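Local structure of thiol-activated cytolysin (Desulfobulbus propionicus, 6NAL) at residues K399-N404 / F412-P417. The protein probably acts as a pore-forming toxin of the cholesterol-dependent cytolysin family, assembling on target membranes and inserting a beta-barrel pore. Residues are numbered along the deposited sequence; the frame is centred on the assembly and turned at random.
Sequences KGWEGN and FSTTIP
An apolar contact bridges the two facing sheets of the C-terminal beta-sandwich domain: Trp-401 meets Phe-412, Thr-414 and Ile-416, and no hydrogen bond crosses. Its CB already points toward strand 412-418, and with CG anti to the backbone N (chi1 -179°) the indole continues that way. Ile-416 supplies the main partner: its CD1 methyl sits over the five-membered ring, 3.6 Å from the centroid and 8° off the normal, a CH-pi contact. CG1 of the same isoleucine lies 3.7 Å from Trp-401 NE1. Further along the indole, CG2 of Thr-414 approaches Trp-401 CZ2 obliquely at 3.7 Å. The two aromatic rings meet rim to rim rather than stacking, Phe-412 CZ lying 4.1 Å from Trp-401 CH2. On the face opposite Ile-416, the backbone N of Gly-403 lies 3.4 Å above the indole plane, brought there by the type I turn from Trp-401 to Asn-404. A hydrogen bond from Asn-404 N to Trp-401 O (3.1 Å) closes the turn. With Gly-403 over one face and Ile-416 over the other, the indole is held between its own loop and the partner strand. Trp-401 is joined to Val-382 of strand 378-389 by backbone hydrogen bonding, while strand 412-418 pairs with strand 349-372, whose Leu-370 also touches the indole.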
# COMPACT_ATOMS: atom_id res chain seq x y z
N LYS A 399 -11.15 19.28 -7.76
CA LYS A 399 -12.18 19.48 -8.77
C LYS A 399 -13.53 19.76 -8.10
O LYS A 399 -13.72 19.54 -6.90
CB LYS A 399 -12.33 18.27 -9.68
CG LYS A 399 -11.09 17.84 -10.42
CD LYS A 399 -10.87 18.66 -11.67
CE LYS A 399 -9.92 17.91 -12.60
NZ LYS A 399 -9.13 18.82 -13.48
N GLY A 400 -14.46 20.24 -8.90
CA GLY A 400 -15.73 20.70 -8.40
C GLY A 400 -16.82 20.42 -9.41
O GLY A 400 -16.64 20.58 -10.61
N TRP A 401 -17.98 20.02 -8.92
CA TRP A 401 -19.14 19.91 -9.78
C TRP A 401 -19.49 21.26 -10.37
O TRP A 401 -19.49 22.28 -9.67
CB TRP A 401 -20.32 19.42 -8.97
CG TRP A 401 -21.56 19.25 -9.72
CD1 TRP A 401 -21.70 18.65 -10.93
CD2 TRP A 401 -22.86 19.65 -9.31
NE1 TRP A 401 -23.01 18.65 -11.30
CE2 TRP A 401 -23.75 19.26 -10.33
CE3 TRP A 401 -23.36 20.31 -8.20
CZ2 TRP A 401 -25.10 19.48 -10.24
CZ3 TRP A 401 -24.70 20.54 -8.12
CH2 TRP A 401 -25.56 20.12 -9.13
N GLU A 402 -19.87 21.26 -11.66
CA GLU A 402 -20.12 22.52 -12.37
C GLU A 402 -21.30 23.26 -11.75
O GLU A 402 -21.35 24.51 -11.79
CB GLU A 402 -20.35 22.24 -13.86
CG GLU A 402 -21.78 21.73 -14.25
CD GLU A 402 -21.78 20.75 -15.45
OE1 GLU A 402 -21.70 19.51 -15.23
OE2 GLU A 402 -21.85 21.22 -16.63
N GLY A 403 -22.24 22.52 -11.13
CA GLY A 403 -23.42 23.12 -10.54
C GLY A 403 -23.27 23.73 -9.17
O GLY A 403 -24.26 24.18 -8.59
N ASN A 404 -22.06 23.72 -8.60
CA ASN A 404 -21.86 24.15 -7.23
C ASN A 404 -22.37 25.57 -7.05
O ASN A 404 -22.23 26.41 -7.93
CB ASN A 404 -20.38 24.09 -6.88
CG ASN A 404 -19.94 22.67 -6.59
OD1 ASN A 404 -20.75 21.74 -6.63
ND2 ASN A 404 -18.68 22.50 -6.35
N PHE A 412 -35.83 18.66 -8.02
CA PHE A 412 -34.55 18.70 -8.69
C PHE A 412 -33.84 17.39 -8.40
O PHE A 412 -33.92 16.88 -7.28
CB PHE A 412 -33.67 19.81 -8.21
CG PHE A 412 -32.26 19.69 -8.67
CD1 PHE A 412 -31.95 19.87 -10.03
CD2 PHE A 412 -31.24 19.40 -7.78
CE1 PHE A 412 -30.66 19.75 -10.49
CE2 PHE A 412 -29.92 19.29 -8.23
CZ PHE A 412 -29.63 19.46 -9.59
N SER A 413 -33.13 16.88 -9.39
CA SER A 413 -32.54 15.55 -9.30
C SER A 413 -31.49 15.38 -10.40
O SER A 413 -31.80 15.50 -11.58
CB SER A 413 -33.63 14.50 -9.43
OG SER A 413 -33.07 13.19 -9.47
N THR A 414 -30.25 15.11 -10.02
CA THR A 414 -29.19 14.90 -11.00
C THR A 414 -28.23 13.83 -10.49
O THR A 414 -28.25 13.44 -9.31
CB THR A 414 -28.47 16.23 -11.35
OG1 THR A 414 -27.69 16.05 -12.54
CG2 THR A 414 -27.60 16.77 -10.21
N THR A 415 -27.47 13.29 -11.43
CA THR A 415 -26.48 12.28 -11.14
C THR A 415 -25.13 12.85 -11.55
O THR A 415 -24.97 13.31 -12.69
CB THR A 415 -26.81 10.98 -11.86
OG1 THR A 415 -27.96 10.37 -11.26
CG2 THR A 415 -25.67 9.99 -11.74
N ILE A 416 -24.19 12.88 -10.61
CA ILE A 416 -22.79 13.22 -10.89
C ILE A 416 -21.95 11.95 -11.06
O ILE A 416 -21.64 11.31 -10.07
CB ILE A 416 -22.22 14.09 -9.75
CG1 ILE A 416 -23.04 15.37 -9.60
CG2 ILE A 416 -20.73 14.44 -9.97
CD1 ILE A 416 -22.74 16.08 -8.37
N PRO A 417 -21.60 11.52 -12.26
CA PRO A 417 -20.77 10.30 -12.38
C PRO A 417 -19.28 10.58 -12.17
O PRO A 417 -18.72 11.54 -12.70
CB PRO A 417 -21.06 9.82 -13.81
CG PRO A 417 -21.24 11.16 -14.57
CD PRO A 417 -21.81 12.18 -13.55